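Local structure of glutathione S-transferase (Ceriporiopsis subvermispora, 6J3E) at residues 44-49 with 140-145; 110-115 with 205-210. The protein probably conjugates or otherwise transfers glutathione to small-molecule substrates, as a serine-type fungal glutathione S-transferase. All blocks are in the same frame, centred on the assembly; numbering follows the deposited sequence.

Contact 1: residues 44-49 with 140-145; sequences EYPDIA and NPRSEE
Ser143 is the hub of the tight half of this contact. Its hydroxyl sits between a carboxylate and a backbone amide. Ser143 OG donates to Glu44 OE1 at 2.4 Å, a very short bond made on the anti lone pair of that oxygen. The same OG accepts from Tyr45 N at 2.8 Å. Glu44 reaches it with CG beside its own backbone N (chi1 -64°) and a second bend at chi2. Its other oxygen turns to Asn140: Asn140 ND2 donates a hydrogen bond to the syn lone pair of Glu44 OE2 at 2.8 Å. The bond is nearly straight, 163°, and OE2 lies close to the amide plane of Asn140. Water 1 donates to Glu44 OE1 and accepts from Asn140 N. Both carboxylate oxygens are thus held, which probably favours the charged form of Glu44. The Tyr45 ring leads away from Ser143 and meets Phe147 edge-to-face.

The outer side is looser and lies at the surface. Arg142, an exposed residue, bends at chi3 and grips Asp47 end-on in a salt bridge. Arg142 NH2 donates to Asp47 OD1 at 3.1 Å, and Arg142 NH1 to Asp47 OD2 at 3.0 Å. Both Asp47 oxygens accept on their syn lone pairs, and the two flat groups are nearly coplanar, 19° apart. Pro46 CG rests over one guanidinium face, 3.7 Å from Arg142 NH2.

Asn140 OD1 is bonded to Asn13, tying in a further loop. The Tyr45 side chain is about 4 Å from that of Arg151, a glutathione-binding residue. The contact joins the loop after strand 38-42 to the first turn of helix 141-153. It is a polar interface between the thioredoxin-like N-terminal domain and the helical C-terminal domain of the glutathione S-transferase fold, beside the glutathione site.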
loop_
_atom_site.group_PDB
_atom_site.type_symbol
_atom_site.label_atom_id
_atom_site.label_comp_id
_atom_site.label_asym_id
_atom_site.label_seq_id
_atom_site.Cartn_x
_atom_site.Cartn_y
_atom_site.Cartn_z
ATOM N N GLU A 44 -12.698 -25.600 -13.392
ATOM C CA GLU A 44 -13.876 -24.764 -13.226
ATOM C C GLU A 44 -13.953 -24.264 -11.792
ATOM O O GLU A 44 -13.490 -24.923 -10.853
ATOM C CB GLU A 44 -15.146 -25.536 -13.588
ATOM C CG GLU A 44 -15.238 -25.972 -15.046
ATOM C CD GLU A 44 -15.395 -24.812 -16.025
ATOM O OE1 GLU A 44 -15.797 -23.706 -15.599
ATOM O OE2 GLU A 44 -15.107 -25.008 -17.229
ATOM N N TYR A 45 -14.545 -23.080 -11.635
ATOM C CA TYR A 45 -14.710 -22.457 -10.322
ATOM C C TYR A 45 -15.211 -23.415 -9.251
ATOM O O TYR A 45 -14.596 -23.472 -8.174
ATOM C CB TYR A 45 -15.646 -21.244 -10.442
ATOM C CG TYR A 45 -14.927 -19.922 -10.350
ATOM C CD1 TYR A 45 -14.407 -19.478 -9.133
ATOM C CD2 TYR A 45 -14.747 -19.123 -11.474
ATOM C CE1 TYR A 45 -13.740 -18.266 -9.038
ATOM C CE2 TYR A 45 -14.069 -17.906 -11.391
ATOM C CZ TYR A 45 -13.576 -17.480 -10.170
ATOM O OH TYR A 45 -12.903 -16.278 -10.071
ATOM N N PRO A 46 -16.279 -24.191 -9.463
ATOM C CA PRO A 46 -16.801 -25.009 -8.358
ATOM C C PRO A 46 -15.920 -26.214 -8.003
ATOM O O PRO A 46 -16.102 -26.791 -6.922
ATOM C CB PRO A 46 -18.184 -25.439 -8.865
ATOM C CG PRO A 46 -18.073 -25.384 -10.358
ATOM C CD PRO A 46 -17.094 -24.317 -10.692
ATOM N N ASP A 47 -14.973 -26.594 -8.862
ATOM C CA ASP A 47 -14.056 -27.687 -8.584
ATOM C C ASP A 47 -12.768 -27.223 -7.934
ATOM O O ASP A 47 -11.921 -28.065 -7.617
ATOM C CB ASP A 47 -13.691 -28.448 -9.867
ATOM C CG ASP A 47 -14.896 -28.764 -10.733
ATOM O OD1 ASP A 47 -15.989 -29.015 -10.185
ATOM O OD2 ASP A 47 -14.740 -28.749 -11.976
ATOM N N ILE A 48 -12.590 -25.918 -7.738
ATOM C CA ILE A 48 -11.287 -25.413 -7.319
ATOM C C ILE A 48 -10.904 -26.006 -5.969
ATOM O O ILE A 48 -9.801 -26.538 -5.792
ATOM C CB ILE A 48 -11.289 -23.876 -7.291
ATOM C CG1 ILE A 48 -11.277 -23.328 -8.716
ATOM C CG2 ILE A 48 -10.096 -23.353 -6.544
ATOM C CD1 ILE A 48 -11.417 -21.811 -8.797
ATOM N N ALA A 49 -11.817 -25.935 -5.004
ATOM C CA ALA A 49 -11.569 -26.525 -3.697
ATOM C C ALA A 49 -11.200 -27.998 -3.837
ATOM O O ALA A 49 -10.160 -28.453 -3.333
ATOM C CB ALA A 49 -12.804 -26.344 -2.817
ATOM N N ASN A 140 -17.835 -20.487 -18.497
ATOM C CA ASN A 140 -18.534 -21.724 -18.820
ATOM C C ASN A 140 -19.699 -21.921 -17.855
ATOM O O ASN A 140 -19.626 -21.520 -16.692
ATOM C CB ASN A 140 -17.597 -22.931 -18.732
ATOM C CG ASN A 140 -16.587 -22.966 -19.845
ATOM O OD1 ASN A 140 -16.852 -22.495 -20.948
ATOM N ND2 ASN A 140 -15.410 -23.523 -19.563
ATOM N N PRO A 141 -20.766 -22.566 -18.305
ATOM C CA PRO A 141 -21.985 -22.678 -17.475
ATOM C C PRO A 141 -21.783 -23.197 -16.048
ATOM O O PRO A 141 -22.416 -22.677 -15.121
ATOM C CB PRO A 141 -22.853 -23.629 -18.306
ATOM C CG PRO A 141 -22.408 -23.385 -19.724
ATOM C CD PRO A 141 -20.948 -23.078 -19.673
ATOM N N ARG A 142 -20.931 -24.205 -15.829
ATOM C CA ARG A 142 -20.742 -24.705 -14.464
ATOM C C ARG A 142 -20.111 -23.641 -13.561
ATOM O O ARG A 142 -20.541 -23.452 -12.413
ATOM C CB ARG A 142 -19.892 -25.982 -14.477
ATOM C CG ARG A 142 -20.476 -27.178 -15.243
ATOM C CD ARG A 142 -19.819 -28.495 -14.799
ATOM N NE ARG A 142 -19.851 -28.618 -13.340
ATOM C CZ ARG A 142 -18.782 -28.754 -12.565
ATOM N NH1 ARG A 142 -17.564 -28.832 -13.099
ATOM N NH2 ARG A 142 -18.941 -28.825 -11.252
ATOM N N SER A 143 -19.083 -22.936 -14.065
ATOM C CA SER A 143 -18.489 -21.824 -13.320
ATOM C C SER A 143 -19.460 -20.661 -13.175
ATOM O O SER A 143 -19.432 -19.963 -12.155
ATOM C CB SER A 143 -17.212 -21.328 -14.005
ATOM O OG SER A 143 -16.089 -22.168 -13.751
ATOM N N GLU A 144 -20.314 -20.432 -14.182
ATOM C CA GLU A 144 -21.254 -19.314 -14.119
ATOM C C GLU A 144 -22.277 -19.515 -13.009
ATOM O O GLU A 144 -22.579 -18.581 -12.260
ATOM C CB GLU A 144 -21.954 -19.127 -15.466
ATOM C CG GLU A 144 -22.733 -17.822 -15.598
ATOM C CD GLU A 144 -24.083 -17.842 -14.886
ATOM O OE1 GLU A 144 -24.581 -16.738 -14.543
ATOM O OE2 GLU A 144 -24.647 -18.953 -14.676
ATOM N N GLU A 145 -22.842 -20.722 -12.900
ATOM C CA GLU A 145 -23.760 -20.997 -11.797
ATOM C C GLU A 145 -23.089 -20.709 -10.459
ATOM O O GLU A 145 -23.646 -20.006 -9.601
ATOM C CB GLU A 145 -24.246 -22.455 -11.873
ATOM C CG GLU A 145 -25.318 -22.854 -10.834
ATOM C CD GLU A 145 -24.752 -23.159 -9.436
ATOM O OE1 GLU A 145 -25.416 -22.795 -8.440
ATOM O OE2 GLU A 145 -23.655 -23.760 -9.320
HETATM O O HOH W 1 -15.472 -21.248 -16.813
#

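Contact 2: residues 110-115 with 205-210; sequences ALHAAF and SYADIT
His112, Phe115 and Ala207 account for most of the surface buried here. The two helix segments run nearly parallel, at 16°, with their axes 10.5 Å apart. Two rings from helix 109-136 fill the gap, and Ala207 presents a small methyl to both.

His112 points its NE2 at the first turn of helix 206-222. Ala207 N lies 3.1 Å from His112 NE2, at the ring edge, and gives it a weak hydrogen bond; the N-H...N angle is only 125°. Ser205 CB meets the same edge, 3.7 Å from His112 NE2. The other ring nitrogen, ND1, is hydrogen-bonded to Thr108 O. This pair of bonds is consistent with a neutral imidazole that carries its proton on ND1.

Phe115 has CG anti to the backbone N (chi1 162°), which carries its ring across to the other helix. Ala207 CB sits over one face, 3.9 Å from the centroid of the Phe115 ring, in a CH-pi contact. Thr210 meets the ring edge, with its CB 3.8 Å from Phe115 CE2. Thr210 OG1 turns back to its own helix and donates to Tyr206 O at 2.9 Å. An alanine at Phe115 would remove the ring that Ala207 and Thr210 meet, and would probably loosen the packing of the two helices.

The Tyr206 hydroxyl is bonded to Ser86, a glutathione-binding residue on helix 86-96, and its side chain also touches helix 22-34. On the other helix, Leu111 packs on Phe115 of the second subunit and Ala114 on Trp188 of the second subunit. The pair therefore lies between the N-terminal domain and the dimer partner.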
loop_
_atom_site.group_PDB
_atom_site.type_symbol
_atom_site.label_atom_id
_atom_site.label_comp_id
_atom_site.label_asym_id
_atom_site.label_seq_id
_atom_site.Cartn_x
_atom_site.Cartn_y
_atom_site.Cartn_z
ATOM N N ALA A 110 9.703 -6.950 1.402
ATOM C CA ALA A 110 8.701 -6.356 2.277
ATOM C C ALA A 110 7.969 -5.208 1.579
ATOM O O ALA A 110 6.751 -5.071 1.718
ATOM C CB ALA A 110 9.350 -5.907 3.580
ATOM N N LEU A 111 8.679 -4.407 0.789
ATOM C CA LEU A 111 8.030 -3.338 0.041
ATOM C C LEU A 111 7.048 -3.885 -0.982
ATOM O O LEU A 111 5.986 -3.283 -1.210
ATOM C CB LEU A 111 9.076 -2.468 -0.645
ATOM C CG LEU A 111 9.699 -1.459 0.303
ATOM C CD1 LEU A 111 10.919 -0.794 -0.338
ATOM C CD2 LEU A 111 8.664 -0.423 0.659
ATOM N N HIS A 112 7.381 -5.021 -1.612
ATOM C CA HIS A 112 6.434 -5.675 -2.518
ATOM C C HIS A 112 5.174 -6.089 -1.777
ATOM O O HIS A 112 4.053 -5.859 -2.251
ATOM C CB HIS A 112 7.071 -6.895 -3.181
ATOM C CG HIS A 112 7.609 -6.631 -4.556
ATOM N ND1 HIS A 112 8.912 -6.241 -4.785
ATOM C CD2 HIS A 112 7.018 -6.707 -5.774
ATOM C CE1 HIS A 112 9.099 -6.086 -6.085
ATOM N NE2 HIS A 112 7.968 -6.368 -6.709
ATOM N N ALA A 113 5.339 -6.716 -0.614
ATOM C CA ALA A 113 4.169 -7.136 0.148
ATOM C C ALA A 113 3.313 -5.941 0.517
ATOM O O ALA A 113 2.077 -6.029 0.515
ATOM C CB ALA A 113 4.590 -7.889 1.406
ATOM N N ALA A 114 3.956 -4.810 0.832
ATOM C CA ALA A 114 3.201 -3.593 1.084
ATOM C C ALA A 114 2.548 -3.094 -0.199
ATOM O O ALA A 114 1.406 -2.625 -0.184
ATOM C CB ALA A 114 4.108 -2.525 1.684
ATOM N N PHE A 115 3.248 -3.198 -1.328
ATOM C CA PHE A 115 2.642 -2.769 -2.575
ATOM C C PHE A 115 1.387 -3.575 -2.861
ATOM O O PHE A 115 0.364 -3.021 -3.279
ATOM C CB PHE A 115 3.646 -2.893 -3.722
ATOM C CG PHE A 115 3.010 -2.878 -5.084
ATOM C CD1 PHE A 115 2.746 -1.677 -5.731
ATOM C CD2 PHE A 115 2.657 -4.070 -5.725
ATOM C CE1 PHE A 115 2.157 -1.661 -6.993
ATOM C CE2 PHE A 115 2.067 -4.054 -6.995
ATOM C CZ PHE A 115 1.811 -2.850 -7.619
ATOM N N SER A 205 9.896 -6.242 -12.236
ATOM C CA SER A 205 9.693 -6.780 -10.902
ATOM C C SER A 205 8.299 -7.380 -10.836
ATOM O O SER A 205 7.473 -7.173 -11.732
ATOM C CB SER A 205 9.857 -5.685 -9.847
ATOM O OG SER A 205 9.000 -4.607 -10.169
ATOM N N TYR A 206 8.021 -8.115 -9.753
ATOM C CA TYR A 206 6.675 -8.676 -9.608
ATOM C C TYR A 206 5.624 -7.584 -9.497
ATOM O O TYR A 206 4.457 -7.835 -9.814
ATOM C CB TYR A 206 6.582 -9.633 -8.400
ATOM C CG TYR A 206 5.189 -10.231 -8.162
ATOM C CD1 TYR A 206 4.680 -11.240 -8.982
ATOM C CD2 TYR A 206 4.390 -9.788 -7.116
ATOM C CE1 TYR A 206 3.396 -11.785 -8.762
ATOM C CE2 TYR A 206 3.097 -10.319 -6.898
ATOM C CZ TYR A 206 2.618 -11.316 -7.716
ATOM O OH TYR A 206 1.351 -11.814 -7.497
ATOM N N ALA A 207 6.012 -6.366 -9.094
ATOM C CA ALA A 207 5.024 -5.294 -8.965
ATOM C C ALA A 207 4.495 -4.874 -10.331
ATOM O O ALA A 207 3.305 -4.570 -10.476
ATOM C CB ALA A 207 5.619 -4.099 -8.216
ATOM N N ASP A 208 5.374 -4.853 -11.333
ATOM C CA ASP A 208 4.973 -4.625 -12.711
ATOM C C ASP A 208 4.065 -5.737 -13.196
ATOM O O ASP A 208 3.074 -5.483 -13.889
ATOM C CB ASP A 208 6.209 -4.545 -13.614
ATOM C CG ASP A 208 7.309 -3.682 -13.029
ATOM O OD1 ASP A 208 7.027 -2.532 -12.604
ATOM O OD2 ASP A 208 8.462 -4.167 -12.983
ATOM N N ILE A 209 4.419 -6.980 -12.871
ATOM C CA ILE A 209 3.629 -8.122 -13.305
ATOM C C ILE A 209 2.245 -8.041 -12.697
ATOM O O ILE A 209 1.242 -8.344 -13.354
ATOM C CB ILE A 209 4.353 -9.432 -12.936
ATOM C CG1 ILE A 209 5.684 -9.507 -13.670
ATOM C CG2 ILE A 209 3.492 -10.654 -13.251
ATOM C CD1 ILE A 209 6.557 -10.665 -13.255
ATOM N N THR A 210 2.167 -7.572 -11.446
ATOM C CA THR A 210 0.874 -7.430 -10.779
ATOM C C THR A 210 -0.057 -6.526 -11.573
ATOM O O THR A 210 -1.247 -6.826 -11.739
ATOM C CB THR A 210 1.072 -6.872 -9.373
ATOM O OG1 THR A 210 1.827 -7.799 -8.584
ATOM C CG2 THR A 210 -0.261 -6.611 -8.708
#

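Overall arrangement
Contacts 1 and 2 lie on opposite sides of the chain's centre. Their centres are 29 Å apart and their nearest atoms about 15 Å, so they do not touch. Along the chain the order is 44-49, 110-115, 140-145, 205-210, and the two pairings cross. Helices 109-136 and 141-153 follow each other and lead from one contact to the other. Contact 1 bridges the N-terminal and C-terminal domains at the surface. Contact 2 is buried within the helical C-terminal domain. Each brings a tyrosine close to residues that bind glutathione. The two contacts thus approach the glutathione site from different parts of the fold.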